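Local structure of D-glycero-alpha-D-manno-heptose 7-phosphate kinase (Campylobacter jejuni subsp. jejuni, 4N3O) at residues A[79-82]-A[83-86]; A[89-92]-A[93-97]; A[239-242]-A[243-246]. The protein uses ATP to phosphorylate D-glycero-alpha-D-manno-heptose 7-phosphate at C-1, an early step in making the GDP-heptose used for capsule polysaccharide. One frame throughout, in Å; residues are numbered along the deposited sequence. Where two conformers were deposited one is given.

Overall arrangement
Interactions 1 and 2 both belong to helix 82-96 in the N-terminal part of this GHMP kinase: interaction 1 (79-86) forms its entry from the preceding loop, and interaction 2 (89-97) its last turns and exit toward strand 102-108. Their centres are about 16 Å apart. Interaction 3 (239-246) comes much later, within helix 236-248, which packs against strands 31-40 and 172-178 and helix 252-262. Its centre lies about 41 Å from that of interaction 1, across the chain's centre, and about 43 Å from that of interaction 2, so the contacts belong to separate parts of the kinase. Leu-81 touches Ser-60, a probable ATP-binding residue, whereas the side chain of Asp-239 lies about 8 Å from Gly-20, a probable substrate-binding residue.

Interaction 1. Residues A[79-82]-A[83-86]; sequences GKLD and IFKS
The ammonium group of Lys-85 reaches back over the first turn of its helix and forms a salt bridge with Asp-82, its NZ 3.3 Å from OD1. A weak hydrogen bond, Lys-85 NZ to Lys-80 O at 3.0 Å, adds a backbone carbonyl of the preceding loop to the same cluster. The chain of Lys-85 is bent at both of its last torsions (chi3 -83°, chi4 -71°), which folds CE and NZ over toward the aspartate. Tyr-69 OH and the carboxylate of Asp-78 also bind this amine, so its positive charge is probably spread over several oxygens. Asp-82 is itself held from the loop side: the Asp-78 amide donates to OD1, and Gly-79 N makes weak bonds to both carboxylate oxygens. One turn along, Asp-82 O accepts from Ser-86 N and from Ser-86 OG, each at 3.2 Å, the two donors arriving from opposite faces of the carbonyl plane. Phe-84 N bonds to Leu-81 O at 3.1 Å, well above the plane of that carbonyl. Beyond these polar links, Leu-81 and Phe-84 lie side by side and point the same way; Leu-81 CB comes 4.0 Å from Phe-84 CD2, and CD1 of the leucine also borders CE2 of the ring. Leu-81 continues onto Phe-58 and Ser-60, while Phe-84 packs on Leu-122 and Val-126. The whole is a helix N-terminus with Leu-81 at the N-cap position, lying between strands 55-60 and 65-70 and helix 118-134, next to Ser-60, which is probably part of the ATP site of this GHMP kinase.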
ATOM      1  N   GLY A  79      -0.037 -15.734 -31.197  1.00 76.75           N
ATOM      2  CA  GLY A  79      -1.023 -14.718 -30.791  1.00 76.38           C
ATOM      3  C   GLY A  79      -1.563 -14.764 -29.367  1.00 72.92           C
ATOM      4  O   GLY A  79      -2.335 -13.889 -28.977  1.00 68.81           O
ATOM      5  N   LYS A  80      -1.196 -15.787 -28.603  1.00 73.30           N
ATOM      6  CA  LYS A  80      -1.629 -15.905 -27.203  1.00 75.11           C
ATOM      7  C   LYS A  80      -0.436 -15.834 -26.234  1.00 70.31           C
ATOM      8  O   LYS A  80       0.316 -16.803 -26.071  1.00 70.03           O
ATOM      9  CB  LYS A  80      -2.424 -17.197 -26.968  1.00 81.87           C
ATOM     10  CG  LYS A  80      -3.885 -17.161 -27.410  1.00 87.70           C
ATOM     11  CD  LYS A  80      -4.600 -18.455 -27.021  1.00 91.68           C
ATOM     12  CE  LYS A  80      -6.122 -18.317 -27.003  1.00 95.26           C
ATOM     13  NZ  LYS A  80      -6.728 -17.956 -28.313  1.00 97.93           N
ATOM     14  N   LEU A  81      -0.271 -14.673 -25.605  1.00 68.81           N
ATOM     15  CA  LEU A  81       0.797 -14.449 -24.638  1.00 61.56           C
ATOM     16  C   LEU A  81       2.179 -14.605 -25.279  1.00 63.83           C
ATOM     17  O   LEU A  81       3.073 -15.218 -24.700  1.00 64.96           O
ATOM     18  CB  LEU A  81       0.633 -15.379 -23.432  1.00 58.55           C
ATOM     19  CG  LEU A  81      -0.695 -15.224 -22.663  1.00 62.29           C
ATOM     20  CD1 LEU A  81      -0.785 -16.221 -21.512  1.00 59.56           C
ATOM     21  CD2 LEU A  81      -0.877 -13.799 -22.132  1.00 62.33           C
ATOM     22  N   ASP A  82       2.346 -14.038 -26.474  1.00 65.20           N
ATOM     23  CA  ASP A  82       3.632 -14.094 -27.192  1.00 62.62           C
ATOM     24  C   ASP A  82       4.762 -13.455 -26.402  1.00 58.50           C
ATOM     25  O   ASP A  82       5.935 -13.761 -26.628  1.00 55.94           O
ATOM     26  CB  ASP A  82       3.523 -13.435 -28.577  1.00 64.80           C
ATOM     27  CG  ASP A  82       2.698 -14.266 -29.571  1.00 67.09           C
ATOM     28  OD1 ASP A  82       2.628 -15.505 -29.418  1.00 63.17           O
ATOM     29  OD2 ASP A  82       2.133 -13.675 -30.521  1.00 69.57           O
ATOM     30  N   ILE A  83       4.410 -12.577 -25.465  1.00 57.70           N
ATOM     31  CA  ILE A  83       5.422 -11.927 -24.629  1.00 53.51           C
ATOM     32  C   ILE A  83       6.149 -12.957 -23.744  1.00 49.57           C
ATOM     33  O   ILE A  83       7.357 -12.870 -23.566  1.00 48.40           O
ATOM     34  CB  ILE A  83       4.828 -10.757 -23.791  1.00 56.31           C
ATOM     35  CG1 ILE A  83       5.934  -9.994 -23.056  1.00 59.84           C
ATOM     36  CG2 ILE A  83       3.771 -11.243 -22.808  1.00 55.24           C
ATOM     37  CD1 ILE A  83       6.950  -9.354 -23.990  1.00 64.16           C
ATOM     38  N   PHE A  84       5.437 -13.953 -23.219  1.00 50.54           N
ATOM     39  CA  PHE A  84       6.097 -14.969 -22.391  1.00 49.41           C
ATOM     40  C   PHE A  84       6.965 -15.901 -23.240  1.00 50.91           C
ATOM     41  O   PHE A  84       7.977 -16.405 -22.772  1.00 49.27           O
ATOM     42  CB  PHE A  84       5.103 -15.792 -21.562  1.00 53.97           C
ATOM     43  CG  PHE A  84       4.249 -14.974 -20.608  1.00 56.28           C
ATOM     44  CD1 PHE A  84       4.738 -13.824 -20.000  1.00 53.39           C
ATOM     45  CD2 PHE A  84       2.993 -15.427 -20.240  1.00 58.16           C
ATOM     46  CE1 PHE A  84       3.949 -13.103 -19.122  1.00 54.23           C
ATOM     47  CE2 PHE A  84       2.208 -14.714 -19.346  1.00 58.46           C
ATOM     48  CZ  PHE A  84       2.690 -13.553 -18.783  1.00 53.15           C
ATOM     49  N   LYS A  85       6.569 -16.146 -24.480  1.00 51.30           N
ATOM     50  CA  LYS A  85       7.398 -16.984 -25.332  1.00 57.13           C
ATOM     51  C   LYS A  85       8.753 -16.315 -25.571  1.00 53.07           C
ATOM     52  O   LYS A  85       9.785 -16.960 -25.438  1.00 54.70           O
ATOM     53  CB  LYS A  85       6.691 -17.342 -26.663  1.00 61.53           C
ATOM     54  CG  LYS A  85       5.652 -18.449 -26.504  1.00 64.67           C
ATOM     55  CD  LYS A  85       5.021 -18.887 -27.825  1.00 69.48           C
ATOM     56  CE  LYS A  85       3.869 -18.003 -28.272  1.00 72.68           C
ATOM     57  NZ  LYS A  85       2.652 -18.165 -27.419  1.00 73.27           N
ATOM     58  N   SER A  86       8.753 -15.027 -25.903  1.00 50.85           N
ATOM     59  CA  SER A  86      10.010 -14.309 -26.138  1.00 50.80           C
ATOM     60  C   SER A  86      10.920 -14.431 -24.917  1.00 52.75           C
ATOM     61  O   SER A  86      12.114 -14.641 -25.054  1.00 53.80           O
ATOM     62  CB  SER A  86       9.754 -12.836 -26.399  1.00 51.28           C
ATOM     63  OG  SER A  86       8.789 -12.647 -27.406  1.00 55.33           O
TER

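Interaction 2. Residues A[89-92]-A[93-97]; sequences NRIV and KDFTK
Arg-90 and Asp-94 meet because the arginine sends CG away from its backbone N (chi1 -172°) and then bends at chi2 (70°), turning its chain along the helix toward the aspartate one turn later. The resulting salt bridge is short: Arg-90 NE donates to Asp-94 OD2 at 2.7 Å with an N-H...O angle of 159°. The oxygen sits at the guanidinium edge, close to that plane, but is itself met from above the carboxylate, and the two flat groups stand steeply across each other. NH2 of the same guanidinium makes a second salt bridge, to Glu-149 of helix 140-153, and the arginine chain also packs on Leu-146 and Ile-150 of that helix.

Toward helix 118-134, the CD1 atom of buried Ile-91 approaches CD2 of the partly exposed Phe-95 at 4.3 Å, and both side chains continue into neighbouring hydrophobic groups: Ile-91 meets Phe-130 and Leu-134, Phe-95 meets Leu-136 and Leu-138. Thr-96 OG1 lies 3.4 Å from Val-92 CA and bonds to Lys-98 O in the following loop. The helix ends in a wider, pi-type turn at 93-96: Ile-91 O receives weak bonds from both Phe-95 N and Thr-96 N, and Lys-97 N reaches Val-92 O at 3.1 Å, on a lone pair of that carbonyl. Lys-97, with positive phi, folds its amine back to Lys-93 O, 2.9 Å from NZ.

The Arg-90 guanidinium is thus shared by two carboxylates, Asp-94 holding it within its own helix and Glu-149 tying it to helix 140-153, while the amine of Lys-97 joins backbone donors in satisfying carbonyls where the helix ends.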
ATOM      1  N   ASN A  89      12.036 -18.175 -24.707  1.00 53.86           N
ATOM      2  CA  ASN A  89      13.013 -18.412 -25.764  1.00 56.41           C
ATOM      3  C   ASN A  89      14.391 -17.828 -25.430  1.00 55.98           C
ATOM      4  O   ASN A  89      15.412 -18.470 -25.654  1.00 55.53           O
ATOM      5  CB  ASN A  89      12.506 -17.838 -27.088  1.00 58.26           C
ATOM      6  CG  ASN A  89      11.244 -18.541 -27.604  1.00 59.91           C
ATOM      7  OD1 ASN A  89      10.888 -19.638 -27.168  1.00 55.06           O
ATOM      8  ND2 ASN A  89      10.567 -17.899 -28.547  1.00 62.18           N
ATOM      9  N   ARG A  90      14.413 -16.635 -24.849  1.00 52.91           N
ATOM     10  CA  ARG A  90      15.659 -15.971 -24.520  1.00 53.76           C
ATOM     11  C   ARG A  90      16.368 -16.641 -23.332  1.00 54.76           C
ATOM     12  O   ARG A  90      17.586 -16.772 -23.323  1.00 58.30           O
ATOM     13  CB  ARG A  90      15.384 -14.498 -24.255  1.00 56.72           C
ATOM     14  CG  ARG A  90      16.613 -13.623 -24.076  1.00 61.44           C
ATOM     15  CD  ARG A  90      17.417 -13.416 -25.354  1.00 62.97           C
ATOM     16  NE  ARG A  90      18.531 -12.500 -25.090  1.00 67.91           N
ATOM     17  CZ  ARG A  90      18.496 -11.178 -25.252  1.00 69.17           C
ATOM     18  NH1 ARG A  90      17.412 -10.566 -25.726  1.00 69.37           N
ATOM     19  NH2 ARG A  90      19.572 -10.459 -24.954  1.00 72.71           N
ATOM     20  N   ILE A  91      15.607 -17.071 -22.334  1.00 55.00           N
ATOM     21  CA  ILE A  91      16.188 -17.783 -21.188  1.00 53.15           C
ATOM     22  C   ILE A  91      16.830 -19.102 -21.622  1.00 53.20           C
ATOM     23  O   ILE A  91      17.808 -19.550 -21.028  1.00 57.01           O
ATOM     24  CB  ILE A  91      15.125 -18.099 -20.112  1.00 49.75           C
ATOM     25  CG1 ILE A  91      14.581 -16.810 -19.490  1.00 48.16           C
ATOM     26  CG2 ILE A  91      15.711 -18.987 -19.030  1.00 50.54           C
ATOM     27  CD1 ILE A  91      15.615 -15.974 -18.754  1.00 47.76           C
ATOM     28  N   VAL A  92      16.267 -19.732 -22.643  1.00 54.59           N
ATOM     29  CA  VAL A  92      16.810 -21.000 -23.160  1.00 58.25           C
ATOM     30  C   VAL A  92      18.023 -20.800 -24.079  1.00 58.36           C
ATOM     31  O   VAL A  92      18.981 -21.567 -24.025  1.00 60.78           O
ATOM     32  CB  VAL A  92      15.740 -21.783 -23.947  1.00 60.35           C
ATOM     33  CG1 VAL A  92      16.361 -22.966 -24.674  1.00 63.53           C
ATOM     34  CG2 VAL A  92      14.625 -22.232 -23.019  1.00 60.30           C
ATOM     35  N   LYS A  93      17.958 -19.768 -24.912  0.50 59.51           N
ATOM     36  CA  LYS A  93      19.012 -19.454 -25.865  0.50 61.87           C
ATOM     37  C   LYS A  93      20.294 -18.990 -25.180  0.50 61.32           C
ATOM     38  O   LYS A  93      21.385 -19.418 -25.536  0.50 62.40           O
ATOM     39  CB  LYS A  93      18.513 -18.366 -26.824  0.50 62.74           C
ATOM     40  CG  LYS A  93      19.518 -17.924 -27.877  0.50 65.07           C
ATOM     41  CD  LYS A  93      18.962 -16.792 -28.738  0.50 65.99           C
ATOM     42  CE  LYS A  93      18.678 -15.550 -27.907  0.50 64.68           C
ATOM     43  NZ  LYS A  93      18.112 -14.422 -28.697  0.50 65.63           N
ATOM     44  N   ASP A  94      20.147 -18.130 -24.180  1.00 59.66           N
ATOM     45  CA  ASP A  94      21.296 -17.561 -23.476  1.00 63.43           C
ATOM     46  C   ASP A  94      21.748 -18.186 -22.146  1.00 64.62           C
ATOM     47  O   ASP A  94      22.836 -17.847 -21.676  1.00 68.34           O
ATOM     48  CB  ASP A  94      21.054 -16.056 -23.280  1.00 62.98           C
ATOM     49  CG  ASP A  94      20.993 -15.300 -24.605  1.00 67.46           C
ATOM     50  OD1 ASP A  94      21.246 -15.918 -25.666  1.00 68.55           O
ATOM     51  OD2 ASP A  94      20.711 -14.084 -24.585  1.00 72.71           O
ATOM     52  N   PHE A  95      20.977 -19.102 -21.553  1.00 63.80           N
ATOM     53  CA  PHE A  95      21.387 -19.675 -20.253  1.00 62.15           C
ATOM     54  C   PHE A  95      21.323 -21.202 -20.113  1.00 64.43           C
ATOM     55  O   PHE A  95      22.359 -21.853 -20.001  1.00 65.84           O
ATOM     56  CB  PHE A  95      20.600 -19.002 -19.104  1.00 61.19           C
ATOM     57  CG  PHE A  95      20.783 -17.512 -19.046  1.00 59.09           C
ATOM     58  CD1 PHE A  95      21.958 -16.965 -18.561  1.00 60.92           C
ATOM     59  CD2 PHE A  95      19.791 -16.656 -19.491  1.00 61.99           C
ATOM     60  CE1 PHE A  95      22.146 -15.593 -18.531  1.00 61.91           C
ATOM     61  CE2 PHE A  95      19.966 -15.278 -19.454  1.00 58.72           C
ATOM     62  CZ  PHE A  95      21.146 -14.748 -18.976  1.00 60.79           C
ATOM     63  N   THR A  96      20.116 -21.769 -20.125  1.00 65.13           N
ATOM     64  CA  THR A  96      19.922 -23.215 -19.902  1.00 64.24           C
ATOM     65  C   THR A  96      20.327 -24.190 -21.005  1.00 67.43           C
ATOM     66  O   THR A  96      20.584 -25.346 -20.706  1.00 67.13           O
ATOM     67  CB  THR A  96      18.450 -23.532 -19.584  1.00 63.45           C
ATOM     68  OG1 THR A  96      17.621 -23.189 -20.706  1.00 60.67           O
ATOM     69  CG2 THR A  96      17.999 -22.785 -18.340  1.00 62.11           C
ATOM     70  N   LYS A  97      20.314 -23.746 -22.263  1.00 71.63           N
ATOM     71  CA  LYS A  97      20.685 -24.579 -23.435  1.00 77.76           C
ATOM     72  C   LYS A  97      19.808 -25.830 -23.623  1.00 78.30           C
ATOM     73  O   LYS A  97      20.103 -26.680 -24.467  1.00 80.93           O
ATOM     74  CB  LYS A  97      22.156 -25.020 -23.354  1.00 80.18           C
ATOM     75  CG  LYS A  97      23.137 -23.922 -22.990  1.00 86.09           C
ATOM     76  CD  LYS A  97      23.035 -22.736 -23.929  1.00 91.35           C
ATOM     77  CE  LYS A  97      23.944 -21.605 -23.488  1.00 91.28           C
ATOM     78  NZ  LYS A  97      23.803 -20.449 -24.409  1.00 94.04           N
TER

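Interaction 3. Residues A[239-242]-A[243-246]; sequences DAIK and MKEA
Met-243, a selenomethionine here, and Ala-240 form the close-packed side of this stretch of helix 236-248. Met-243 CB lies 3.4 Å from Asp-239 O, and its CG is turned anti to the backbone N (chi1 -158°), directing the selenium-bearing chain into a hydrophobic setting of Tyr-34 and Leu-36 on strand 31-40 and Leu-255, Ile-258 and Leu-259 on helix 252-262. Ala-240 packs on Tyr-31 and Tyr-34 of strand 31-40 and on Phe-174 of strand 172-178.

The backbone beneath is regular alpha-helix, each bond reaching four residues back. Met-243 N meets Asp-239 O at 2.9 Å, Lys-244 N meets Ala-240 O at 2.9 Å, and Glu-245 N and Ala-246 N continue the pattern to Ile-241 O and Lys-242 O.

Away from the core the contacts thin out. Ile-241 is exposed and touches the partly exposed Lys-244 loosely, Ile-241 CG2 standing 4.0 Å from Lys-244 NZ. The lysine is bent at its last torsion (chi4 68°), which brings NZ near CG2 and CA of Ile-241, while Glu-176 takes its charge in a salt bridge and its chain rests on Phe-174. Lys-242 is solvent-exposed, though its chain also touches Ile-258, and Glu-245 pairs with Arg-249 one turn further on.

Across these eight residues the side chains thus add little polar bonding to one another: the backbone carries the helix, while the charges of Lys-244 and Glu-245 are met by Glu-176 and Arg-249.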
ATOM      1  N   ASP A 239      15.054  23.248 -14.081  1.00 78.60           N
ATOM      2  CA  ASP A 239      14.009  22.656 -13.244  1.00 81.31           C
ATOM      3  C   ASP A 239      14.458  21.318 -12.659  1.00 72.22           C
ATOM      4  O   ASP A 239      14.085  20.982 -11.544  1.00 70.62           O
ATOM      5  CB  ASP A 239      12.699  22.508 -14.031  1.00 83.05           C
ATOM      6  CG  ASP A 239      12.012  23.847 -14.276  1.00 86.42           C
ATOM      7  OD1 ASP A 239      12.031  24.701 -13.357  1.00 87.06           O
ATOM      8  OD2 ASP A 239      11.436  24.037 -15.368  1.00 86.91           O
ATOM      9  N   ALA A 240      15.270  20.583 -13.412  1.00 68.44           N
ATOM     10  CA  ALA A 240      15.804  19.297 -12.973  1.00 72.94           C
ATOM     11  C   ALA A 240      16.726  19.474 -11.768  1.00 74.28           C
ATOM     12  O   ALA A 240      16.488  18.887 -10.714  1.00 65.81           O
ATOM     13  CB  ALA A 240      16.560  18.613 -14.112  1.00 77.03           C
ATOM     14  N   ILE A 241      17.788  20.263 -11.919  1.00 75.19           N
ATOM     15  CA  ILE A 241      18.699  20.472 -10.784  1.00 78.21           C
ATOM     16  C   ILE A 241      17.966  21.103  -9.587  1.00 72.85           C
ATOM     17  O   ILE A 241      18.309  20.852  -8.433  1.00 70.35           O
ATOM     18  CB  ILE A 241      19.949  21.295 -11.165  1.00 83.75           C
ATOM     19  CG1 ILE A 241      19.554  22.641 -11.800  1.00 91.00           C
ATOM     20  CG2 ILE A 241      20.844  20.493 -12.102  1.00 89.27           C
ATOM     21  CD1 ILE A 241      20.712  23.394 -12.433  1.00 92.31           C
ATOM     22  N   LYS A 242      16.932  21.881  -9.869  1.00 69.45           N
ATOM     23  CA  LYS A 242      16.184  22.526  -8.813  1.00 70.67           C
ATOM     24  C   LYS A 242      15.367  21.480  -8.064  1.00 65.56           C
ATOM     25  O   LYS A 242      15.244  21.553  -6.846  1.00 60.93           O
ATOM     26  CB  LYS A 242      15.293  23.627  -9.381  1.00 76.20           C
ATOM     27  CG  LYS A 242      14.773  24.597  -8.333  1.00 83.98           C
ATOM     28  CD  LYS A 242      13.877  25.681  -8.930  1.00 89.71           C
ATOM     29  CE  LYS A 242      14.625  26.559  -9.928  1.00 94.65           C
ATOM     30  NZ  LYS A 242      13.787  27.688 -10.421  1.00 98.55           N
HETATM   31  N   MSE A 243      14.832  20.501  -8.800  1.00 61.12           N
HETATM   32  CA  MSE A 243      14.045  19.419  -8.207  1.00 58.64           C
HETATM   33  C   MSE A 243      14.925  18.452  -7.446  1.00 53.37           C
HETATM   34  O   MSE A 243      14.497  17.910  -6.455  1.00 51.88           O
HETATM   35  CB  MSE A 243      13.233  18.664  -9.248  1.00 61.90           C
HETATM   36  CG  MSE A 243      12.033  17.928  -8.637  1.00 60.55           C
HETATM   37 SE   MSE A 243      10.973  17.184 -10.136  0.81 77.51          SE
HETATM   38  CE  MSE A 243      10.296  18.850 -10.939  1.00 81.02           C
ATOM     39  N   LYS A 244      16.149  18.205  -7.898  1.00 57.18           N
ATOM     40  CA  LYS A 244      17.046  17.335  -7.131  1.00 60.24           C
ATOM     41  C   LYS A 244      17.368  17.996  -5.801  1.00 57.52           C
ATOM     42  O   LYS A 244      17.282  17.374  -4.751  1.00 54.22           O
ATOM     43  CB  LYS A 244      18.387  17.097  -7.825  1.00 62.56           C
ATOM     44  CG  LYS A 244      18.376  16.284  -9.094  1.00 74.54           C
ATOM     45  CD  LYS A 244      19.816  15.918  -9.456  1.00 85.02           C
ATOM     46  CE  LYS A 244      19.983  15.509 -10.912  1.00 96.11           C
ATOM     47  NZ  LYS A 244      19.761  16.658 -11.846  1.00103.44           N
ATOM     48  N   GLU A 245      17.751  19.267  -5.869  1.00 59.06           N
ATOM     49  CA  GLU A 245      18.132  20.016  -4.688  1.00 60.02           C
ATOM     50  C   GLU A 245      16.981  20.028  -3.688  1.00 57.24           C
ATOM     51  O   GLU A 245      17.198  19.795  -2.508  1.00 59.18           O
ATOM     52  CB  GLU A 245      18.549  21.434  -5.075  1.00 65.73           C
ATOM     53  CG  GLU A 245      19.347  22.166  -4.006  1.00 73.01           C
ATOM     54  CD  GLU A 245      19.780  23.569  -4.442  1.00 78.80           C
ATOM     55  OE1 GLU A 245      19.037  24.228  -5.211  1.00 75.38           O
ATOM     56  OE2 GLU A 245      20.856  24.025  -3.995  1.00 82.94           O
ATOM     57  N   ALA A 246      15.757  20.258  -4.167  1.00 53.92           N
ATOM     58  CA  ALA A 246      14.579  20.287  -3.288  1.00 53.11           C
ATOM     59  C   ALA A 246      14.345  18.911  -2.631  1.00 51.04           C
ATOM     60  O   ALA A 246      13.932  18.822  -1.471  1.00 55.11           O
ATOM     61  CB  ALA A 246      13.342  20.734  -4.059  1.00 49.75           C
TER